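Local coordinates for MS5a (Brassica napus, PDB 6L77), which is of unknown biochemical function but is related to meiosis, and through its cystatin-like folds appears to enhance papain activity in a non-canonical way, at residues A[155-158]-A[159-162]; A[58-62]-A[63-67]; A[44-47]-A[48-52]. All coordinates share one frame; numbering follows the deposited sequence.

Contact 1: residues A[155-158]-A[159-162]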
ATOM      1  N   ASP A 155      11.454  14.421  -7.220  1.00 67.71           N
ATOM      2  CA  ASP A 155      10.234  14.856  -7.897  1.00 72.56           C
ATOM      3  C   ASP A 155       9.648  13.632  -8.597  1.00 66.91           C
ATOM      4  O   ASP A 155       9.796  13.431  -9.804  1.00 71.41           O
ATOM      5  CB  ASP A 155      10.531  15.993  -8.868  1.00 86.45           C
ATOM      6  CG  ASP A 155       9.272  16.674  -9.371  1.00 98.89           C
ATOM      7  OD1 ASP A 155       8.631  17.398  -8.577  1.00102.48           O
ATOM      8  OD2 ASP A 155       8.925  16.488 -10.557  1.00103.91           O
ATOM      9  N   HIS A 156       8.965  12.806  -7.810  1.00 52.51           N
ATOM     10  CA  HIS A 156       8.571  11.478  -8.263  1.00 43.46           C
ATOM     11  C   HIS A 156       7.604  11.553  -9.436  1.00 41.39           C
ATOM     12  O   HIS A 156       6.669  12.355  -9.439  1.00 47.48           O
ATOM     13  CB  HIS A 156       7.951  10.709  -7.101  1.00 37.31           C
ATOM     14  CG  HIS A 156       8.830  10.663  -5.890  1.00 41.47           C
ATOM     15  ND1 HIS A 156       8.779  11.618  -4.898  1.00 41.46           N
ATOM     16  CD2 HIS A 156       9.815   9.805  -5.537  1.00 41.62           C
ATOM     17  CE1 HIS A 156       9.678  11.336  -3.971  1.00 42.71           C
ATOM     18  NE2 HIS A 156      10.321  10.242  -4.335  1.00 42.19           N
ATOM     19  N   ASN A 157       7.858  10.729 -10.448  1.00 45.39           N
ATOM     20  CA  ASN A 157       6.939  10.515 -11.565  1.00 45.71           C
ATOM     21  C   ASN A 157       6.577   9.033 -11.539  1.00 40.04           C
ATOM     22  O   ASN A 157       7.354   8.194 -12.005  1.00 37.25           O
ATOM     23  CB  ASN A 157       7.571  10.916 -12.895  1.00 50.99           C
ATOM     24  CG  ASN A 157       6.588  10.860 -14.053  1.00 56.18           C
ATOM     25  OD1 ASN A 157       5.464  10.377 -13.913  1.00 57.84           O
ATOM     26  ND2 ASN A 157       7.012  11.353 -15.208  1.00 60.51           N
HETATM   27  N   MSE A 158       5.409   8.711 -10.988  1.00 37.94           N
HETATM   28  CA  MSE A 158       5.031   7.314 -10.790  1.00 34.26           C
HETATM   29  C   MSE A 158       4.840   6.580 -12.110  1.00 39.30           C
HETATM   30  O   MSE A 158       4.834   5.352 -12.146  1.00 37.66           O
HETATM   31  CB  MSE A 158       3.755   7.199  -9.949  1.00 33.45           C
HETATM   32  CG  MSE A 158       3.917   7.639  -8.500  1.00 37.18           C
HETATM   33 SE   MSE A 158       5.585   6.994  -7.697  1.00 46.85          SE
HETATM   34  CE  MSE A 158       5.378   7.747  -5.900  1.00 42.55           C
ATOM     35  N   SER A 159       4.682   7.330 -13.203  1.00 42.03           N
ATOM     36  CA  SER A 159       4.563   6.681 -14.501  1.00 43.51           C
ATOM     37  C   SER A 159       5.897   6.152 -15.016  1.00 43.15           C
ATOM     38  O   SER A 159       5.911   5.440 -16.027  1.00 39.05           O
ATOM     39  CB  SER A 159       3.941   7.642 -15.519  1.00 48.25           C
ATOM     40  OG  SER A 159       4.838   8.682 -15.856  1.00 51.45           O
ATOM     41  N   ASP A 160       7.012   6.473 -14.349  1.00 38.53           N
ATOM     42  CA  ASP A 160       8.293   5.864 -14.687  1.00 36.59           C
ATOM     43  C   ASP A 160       8.403   4.421 -14.209  1.00 35.44           C
ATOM     44  O   ASP A 160       9.365   3.739 -14.580  1.00 41.08           O
ATOM     45  CB  ASP A 160       9.451   6.663 -14.086  1.00 44.02           C
ATOM     46  CG  ASP A 160       9.540   8.078 -14.628  1.00 53.68           C
ATOM     47  OD1 ASP A 160       8.988   8.339 -15.720  1.00 54.65           O
ATOM     48  OD2 ASP A 160      10.180   8.925 -13.967  1.00 51.83           O
ATOM     49  N   LEU A 161       7.467   3.952 -13.388  1.00 34.09           N
ATOM     50  CA  LEU A 161       7.547   2.631 -12.784  1.00 32.08           C
ATOM     51  C   LEU A 161       6.766   1.626 -13.618  1.00 34.03           C
ATOM     52  O   LEU A 161       5.659   1.918 -14.079  1.00 38.98           O
ATOM     53  CB  LEU A 161       7.000   2.657 -11.356  1.00 31.49           C
ATOM     54  CG  LEU A 161       7.627   3.698 -10.435  1.00 28.41           C
ATOM     55  CD1 LEU A 161       7.066   3.558  -9.021  1.00 31.54           C
ATOM     56  CD2 LEU A 161       9.156   3.567 -10.447  1.00 30.35           C
ATOM     57  N   LYS A 162       7.344   0.438 -13.794  1.00 32.38           N
ATOM     58  CA  LYS A 162       6.715  -0.632 -14.564  1.00 33.83           C
ATOM     59  C   LYS A 162       6.852  -1.944 -13.809  1.00 34.35           C
ATOM     60  O   LYS A 162       7.971  -2.415 -13.584  1.00 32.48           O
ATOM     61  CB  LYS A 162       7.353  -0.752 -15.951  1.00 37.33           C
ATOM     62  CG  LYS A 162       6.856  -1.944 -16.745  1.00 47.02           C
ATOM     63  CD  LYS A 162       7.547  -2.036 -18.086  1.00 52.47           C
ATOM     64  CE  LYS A 162       7.039  -3.220 -18.882  1.00 57.72           C
ATOM     65  NZ  LYS A 162       7.849  -3.436 -20.112  1.00 61.49           N
TER
HETATM   66  O   HOH W   1      10.417   9.247 -10.744  1.00 48.49           O

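Contact 2: residues A[58-62]-A[63-67]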
ATOM      1  N   ALA A  58     -13.884  12.245  -2.206  1.00 15.28           N
ATOM      2  CA  ALA A  58     -13.866  11.097  -3.101  1.00 17.82           C
ATOM      3  C   ALA A  58     -14.984  11.232  -4.123  1.00 21.91           C
ATOM      4  O   ALA A  58     -16.074  11.718  -3.799  1.00 20.04           O
ATOM      5  CB  ALA A  58     -14.031   9.787  -2.328  1.00 17.06           C
ATOM      6  N   GLU A  59     -14.715  10.799  -5.352  1.00 18.51           N
ATOM      7  CA  GLU A  59     -15.741  10.732  -6.384  1.00 16.18           C
ATOM      8  C   GLU A  59     -16.320   9.322  -6.431  1.00 17.65           C
ATOM      9  O   GLU A  59     -15.582   8.327  -6.386  1.00 19.76           O
ATOM     10  CB  GLU A  59     -15.186  11.119  -7.764  1.00 18.44           C
ATOM     11  CG  GLU A  59     -16.277  11.072  -8.847  1.00 21.34           C
ATOM     12  CD  GLU A  59     -15.859  11.659 -10.202  1.00 29.53           C
ATOM     13  OE1 GLU A  59     -14.680  12.037 -10.393  1.00 23.45           O
ATOM     14  OE2 GLU A  59     -16.737  11.750 -11.081  1.00 25.44           O
ATOM     15  N   ASP A  60     -17.651   9.242  -6.529  1.00 18.34           N
ATOM     16  CA  ASP A  60     -18.375   7.980  -6.675  1.00 16.40           C
ATOM     17  C   ASP A  60     -19.106   8.008  -8.012  1.00 17.80           C
ATOM     18  O   ASP A  60     -20.230   8.523  -8.102  1.00 18.22           O
ATOM     19  CB  ASP A  60     -19.359   7.775  -5.520  1.00 23.76           C
ATOM     20  CG  ASP A  60     -20.287   6.579  -5.735  1.00 34.69           C
ATOM     21  OD1 ASP A  60     -19.991   5.715  -6.590  1.00 29.95           O
ATOM     22  OD2 ASP A  60     -21.339   6.528  -5.061  1.00 38.92           O
ATOM     23  N   PRO A  61     -18.507   7.469  -9.072  1.00 18.81           N
ATOM     24  CA  PRO A  61     -19.136   7.572 -10.400  1.00 19.79           C
ATOM     25  C   PRO A  61     -20.448   6.822 -10.509  1.00 20.34           C
ATOM     26  O   PRO A  61     -21.219   7.103 -11.433  1.00 23.88           O
ATOM     27  CB  PRO A  61     -18.075   6.972 -11.336  1.00 19.20           C
ATOM     28  CG  PRO A  61     -16.751   7.187 -10.585  1.00 19.33           C
ATOM     29  CD  PRO A  61     -17.127   6.950  -9.138  1.00 18.41           C
ATOM     30  N   ALA A  62     -20.716   5.867  -9.609  1.00 19.03           N
ATOM     31  CA  ALA A  62     -21.971   5.124  -9.697  1.00 21.27           C
ATOM     32  C   ALA A  62     -23.171   6.013  -9.407  1.00 20.63           C
ATOM     33  O   ALA A  62     -24.256   5.761  -9.935  1.00 26.40           O
ATOM     34  CB  ALA A  62     -21.942   3.926  -8.749  1.00 25.98           C
ATOM     35  N   THR A  63     -23.002   7.053  -8.577  1.00 22.15           N
ATOM     36  CA  THR A  63     -24.070   8.008  -8.304  1.00 23.59           C
ATOM     37  C   THR A  63     -23.728   9.430  -8.723  1.00 24.43           C
ATOM     38  O   THR A  63     -24.545  10.332  -8.503  1.00 24.52           O
ATOM     39  CB  THR A  63     -24.428   8.005  -6.809  1.00 27.85           C
ATOM     40  OG1 THR A  63     -23.318   8.503  -6.063  1.00 26.47           O
ATOM     41  CG2 THR A  63     -24.734   6.590  -6.346  1.00 34.92           C
ATOM     42  N   SER A  64     -22.547   9.660  -9.316  1.00 21.04           N
ATOM     43  CA  SER A  64     -22.090  11.011  -9.665  1.00 20.25           C
ATOM     44  C   SER A  64     -22.110  11.925  -8.449  1.00 20.77           C
ATOM     45  O   SER A  64     -22.524  13.091  -8.520  1.00 26.63           O
ATOM     46  CB  SER A  64     -22.922  11.612 -10.801  1.00 22.05           C
ATOM     47  OG  SER A  64     -22.990  10.700 -11.882  1.00 29.12           O
ATOM     48  N   SER A  65     -21.674  11.394  -7.311  1.00 21.93           N
ATOM     49  CA  SER A  65     -21.656  12.182  -6.096  1.00 25.13           C
ATOM     50  C   SER A  65     -20.224  12.310  -5.605  1.00 23.70           C
ATOM     51  O   SER A  65     -19.357  11.490  -5.928  1.00 22.71           O
ATOM     52  CB  SER A  65     -22.568  11.582  -5.010  1.00 32.36           C
ATOM     53  OG  SER A  65     -22.392  10.192  -4.877  1.00 41.99           O
ATOM     54  N   PHE A  66     -19.975  13.395  -4.891  1.00 20.19           N
ATOM     55  CA  PHE A  66     -18.683  13.667  -4.284  1.00 22.53           C
ATOM     56  C   PHE A  66     -18.873  13.579  -2.783  1.00 26.64           C
ATOM     57  O   PHE A  66     -19.752  14.250  -2.229  1.00 25.69           O
ATOM     58  CB  PHE A  66     -18.144  15.026  -4.728  1.00 21.24           C
ATOM     59  CG  PHE A  66     -17.718  15.029  -6.155  1.00 28.34           C
ATOM     60  CD1 PHE A  66     -18.656  15.163  -7.168  1.00 40.53           C
ATOM     61  CD2 PHE A  66     -16.403  14.799  -6.496  1.00 25.75           C
ATOM     62  CE1 PHE A  66     -18.271  15.117  -8.498  1.00 43.08           C
ATOM     63  CE2 PHE A  66     -16.010  14.752  -7.823  1.00 30.56           C
ATOM     64  CZ  PHE A  66     -16.943  14.913  -8.823  1.00 36.74           C
ATOM     65  N   VAL A  67     -18.074  12.734  -2.144  1.00 17.74           N
ATOM     66  CA  VAL A  67     -18.265  12.338  -0.753  1.00 19.18           C
ATOM     67  C   VAL A  67     -17.068  12.825   0.058  1.00 18.55           C
ATOM     68  O   VAL A  67     -15.922  12.474  -0.248  1.00 18.10           O
ATOM     69  CB  VAL A  67     -18.414  10.816  -0.654  1.00 23.27           C
ATOM     70  CG1 VAL A  67     -18.609  10.368   0.803  1.00 26.37           C
ATOM     71  CG2 VAL A  67     -19.568  10.336  -1.568  1.00 29.67           C
TER
HETATM   72  O   HOH W   2     -23.608   8.116 -12.368  1.00 25.65           O

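Contact 3: residues A[44-47]-A[48-52]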
ATOM      1  N   VAL A  44       0.506  15.979  13.250  1.00 23.78           N
ATOM      2  CA  VAL A  44       1.142  16.088  14.551  1.00 25.28           C
ATOM      3  C   VAL A  44       2.589  15.672  14.369  1.00 26.20           C
ATOM      4  O   VAL A  44       2.869  14.611  13.800  1.00 25.66           O
ATOM      5  CB  VAL A  44       0.428  15.209  15.592  1.00 27.03           C
ATOM      6  CG1 VAL A  44       1.142  15.267  16.932  1.00 27.07           C
ATOM      7  CG2 VAL A  44      -1.028  15.635  15.733  1.00 25.69           C
ATOM      8  N   CYS A  45       3.513  16.522  14.804  1.00 27.69           N
ATOM      9  CA  CYS A  45       4.931  16.269  14.624  1.00 28.85           C
ATOM     10  C   CYS A  45       5.558  16.283  16.008  1.00 30.65           C
ATOM     11  O   CYS A  45       5.586  17.317  16.672  1.00 31.67           O
ATOM     12  CB  CYS A  45       5.566  17.299  13.701  1.00 30.17           C
ATOM     13  SG  CYS A  45       4.682  17.487  12.140  1.00 29.33           S
ATOM     14  N   THR A  46       5.996  15.123  16.468  1.00 32.51           N
ATOM     15  CA  THR A  46       6.715  15.050  17.732  1.00 33.03           C
ATOM     16  C   THR A  46       8.198  15.128  17.417  1.00 42.47           C
ATOM     17  O   THR A  46       9.074  14.399  17.875  1.00 35.73           O
ATOM     18  CB  THR A  46       6.305  13.802  18.489  1.00 37.00           C
ATOM     19  OG1 THR A  46       6.503  12.675  17.647  1.00 35.10           O
ATOM     20  CG2 THR A  46       4.797  13.916  18.811  1.00 41.43           C
ATOM     21  N   LEU A  47       8.391  16.197  16.650  1.00 56.33           N
ATOM     22  CA  LEU A  47       9.375  16.484  15.621  1.00 47.25           C
ATOM     23  C   LEU A  47       9.075  15.641  14.375  1.00 37.99           C
ATOM     24  O   LEU A  47       8.605  16.207  13.388  1.00 37.76           O
ATOM     25  CB  LEU A  47      10.788  16.381  16.176  1.00 60.14           C
ATOM     26  CG  LEU A  47      11.179  17.842  16.549  1.00 53.42           C
ATOM     27  CD1 LEU A  47      10.060  18.625  17.279  1.00 44.72           C
ATOM     28  CD2 LEU A  47      12.477  17.947  17.326  1.00 59.26           C
HETATM   29  N   MSE A  48       9.262  14.321  14.380  1.00 36.08           N
HETATM   30  CA  MSE A  48       8.830  13.553  13.203  1.00 34.10           C
HETATM   31  C   MSE A  48       7.310  13.613  13.032  1.00 29.27           C
HETATM   32  O   MSE A  48       6.587  13.476  14.010  1.00 31.50           O
HETATM   33  CB  MSE A  48       9.256  12.078  13.289  1.00 46.07           C
HETATM   34  CG  MSE A  48       8.571  11.233  12.229  1.00 53.28           C
HETATM   35 SE   MSE A  48       8.958   9.308  12.198  1.00 63.16          SE
HETATM   36  CE  MSE A  48       8.127   8.746  13.872  1.00 69.09           C
ATOM     37  N   PRO A  49       6.814  13.805  11.787  1.00 30.89           N
ATOM     38  CA  PRO A  49       5.367  13.683  11.562  1.00 28.83           C
ATOM     39  C   PRO A  49       4.877  12.280  11.883  1.00 30.70           C
ATOM     40  O   PRO A  49       5.253  11.316  11.202  1.00 32.15           O
ATOM     41  CB  PRO A  49       5.209  14.015  10.072  1.00 27.05           C
ATOM     42  CG  PRO A  49       6.427  14.804   9.733  1.00 35.20           C
ATOM     43  CD  PRO A  49       7.521  14.226  10.564  1.00 31.48           C
ATOM     44  N   VAL A  50       4.036  12.154  12.908  1.00 28.94           N
ATOM     45  CA  VAL A  50       3.608  10.848  13.398  1.00 24.98           C
ATOM     46  C   VAL A  50       2.127  10.583  13.164  1.00 27.07           C
ATOM     47  O   VAL A  50       1.710   9.412  13.226  1.00 24.28           O
ATOM     48  CB  VAL A  50       3.949  10.670  14.894  1.00 27.97           C
ATOM     49  CG1 VAL A  50       5.443  10.579  15.086  1.00 31.97           C
ATOM     50  CG2 VAL A  50       3.386  11.839  15.711  1.00 26.91           C
ATOM     51  N   SER A  51       1.321  11.604  12.885  1.00 22.90           N
ATOM     52  CA  SER A  51      -0.076  11.345  12.588  1.00 25.24           C
ATOM     53  C   SER A  51      -0.581  12.341  11.559  1.00 23.66           C
ATOM     54  O   SER A  51      -0.272  13.532  11.623  1.00 23.53           O
ATOM     55  CB  SER A  51      -0.943  11.404  13.843  1.00 30.03           C
ATOM     56  OG  SER A  51      -1.036  12.720  14.319  1.00 45.23           O
ATOM     57  N   TYR A  52      -1.385  11.831  10.633  1.00 19.65           N
ATOM     58  CA  TYR A  52      -2.067  12.616   9.617  1.00 18.88           C
ATOM     59  C   TYR A  52      -3.558  12.383   9.775  1.00 19.37           C
ATOM     60  O   TYR A  52      -3.999  11.236   9.843  1.00 21.76           O
ATOM     61  CB  TYR A  52      -1.637  12.213   8.199  1.00 19.53           C
ATOM     62  CG  TYR A  52      -0.266  12.706   7.804  1.00 22.51           C
ATOM     63  CD1 TYR A  52       0.873  11.971   8.112  1.00 23.07           C
ATOM     64  CD2 TYR A  52      -0.109  13.916   7.134  1.00 23.15           C
ATOM     65  CE1 TYR A  52       2.132  12.427   7.755  1.00 22.50           C
ATOM     66  CE2 TYR A  52       1.144  14.381   6.771  1.00 27.30           C
ATOM     67  CZ  TYR A  52       2.257  13.632   7.082  1.00 26.20           C
ATOM     68  OH  TYR A  52       3.492  14.101   6.721  1.00 24.99           O
TER
HETATM   69  O   HOH W   3      10.890  12.551  16.083  1.00 69.31           O

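Contact 1: residues A[155-158]-A[159-162]
Asn157 OD1 is gripped twice by Ser159, at 2.7 Å from Ser159 OG and at 3.2 Å from Ser159 N. Both donors come from the same face of the amide, more than 40° out of its plane, and the bond from N, two residues on, makes an Asx turn. The Asn157 amide reaches over this turn because its CG stands anti to the backbone N (chi1 -173°). The backbone here turns in 3-10 fashion: Asp160 N donates to Asn157 O at 2.9 Å, and Leu161 N to Met158 O at 3.2 Å. The Asp160 side chain crosses that of Asn157 at about a right angle, with Asp160 OD2 beside Asn157 CB. One water joins these residues, accepting from Asn157 N at 3.0 Å and donating to Asp160 OD2 at 3.2 Å. With an alanine in place of Asp160, the water would probably lose this acceptor and stay tied only to Asn157 within the turn. On the apolar side, Met158, a selenomethionine, runs alongside Leu161, with Met158 SE 4.0 Å from Leu161 CD1. Both side chains pack on Phe147 of helix 138-150, Met158 also meeting Leu12 of helix 12-29, while Asp160 pairs through the backbone with Asp195 as strand 161-170 begins beside strand 186-195.

Contact 2: residues A[58-62]-A[63-67]
Backbone pairing sets the register of this hairpin end. Ala58 and Val67 form an antiparallel hydrogen-bonded pair, Ala58 N to Val67 O and Val67 N to Ala58 O both measuring 2.8 Å. Asp60 N donates to Ser65 O at 2.9 Å. At the tip, Asp60 O takes Thr63 N at 3.2 Å, closing a turn whose Pro61 and Ala62 have type I backbone angles; weak bonds from Ser64 N and Ser65 N converge on the same oxygen. Ser64 and Ser65 both face Asp60, a G1 beta bulge, with Ser64 in the left-handed region.

Side-chain and water bonds reinforce the tip. Asp60 OD1 accepts Ala62 N at 3.1 Å from above the carboxylate plane, an Asx turn, and a water links Pro61 O with Ser64 OG.

The packing contact is the non-hydrogen-bonded pair Glu59 and Phe66. Glu59, extended with CG anti to its N (chi1 -179°), lays both its aliphatic part and its carboxylate along the ring: Glu59 CB is 3.7 Å from Phe66 CE2 and Glu59 CD 3.7 Å from Phe66 CZ, the carboxylate turned 30° from the ring plane. The Phe66 ring also meets His36 of strand 34-45 edge-to-face, although strand 49-60 runs between their strands.

Asp60 thus gathers much of the polar bonding at the tip, through a carbonyl with one sound and two weak bonds and through a carboxylate oxygen, which probably helps fix this solvent-facing turn.

Contact 3: residues A[44-47]-A[48-52]
The tip of the beta hairpin formed by strands 34-45 and 49-60 holds this contact, and it is irregular in two ways. First, Val50 and Ser51 both face Val44, which defines a classic beta bulge: Val44 N donates to Ser51 O at 3.0 Å, and Val50 N donates to Val44 O at 2.9 Å. The register shifts by one residue there, and the next pair, Cys45 with Pro49, is non-hydrogen-bonded, consistent with a proline there, since this pair needs no N-H from Pro49. Second, Thr46 is the centre of an inverse gamma turn, and across the tip its N makes a weak bond to Met48 O. A water bridges the tip, donating to Thr46 O and accepting from Met48 N at 2.9 Å.

The side chains sort onto two sides. Cys45 and Pro49 share one face, with Cys45 SG 4.0 Å from Pro49 CG; SG gets there by standing anti to the carbonyl carbon (chi1 -52°). On the other face the Ser51 hydroxyl lies against Val44: Ser51 OG lies 3.2 Å from both Val44 CB and Val44 CG2, a tight fit. The Val50 methyls reach back to the turn: Val50 CG1 lies 3.5 Å from Thr46 OG1, the two side chains crossing at about a right angle, and Val50 CG2 is 4.3 Å from Val44 CG1.

On its other side, strand 49-60 bonds through the backbone of Val50 and Tyr52 to Gln75 and Val73 of strand 65-75. The pattern is that of a bulged antiparallel hairpin at the edge of a cystatin-like sheet.

Overall arrangement
All three contacts reach the one antiparallel sheet of nine strands. Contacts 3 and 2 are successive hairpin turns that share strand 49-60: residues 44-52 turn into it and residues 58-67 turn out of it, at opposite ends, with centres about 31 Å apart and nearest atoms about 16 Å apart. Contact 1 comes later in the chain, where strand 161-170 is entered from a loop; its centre lies about 27 Å from each of the others, and its nearest atoms are about 19 Å from contact 2 and 13 Å from contact 3. None of them touches another. The chain is the C-terminal part of MS5, and the contacts are related through its fold.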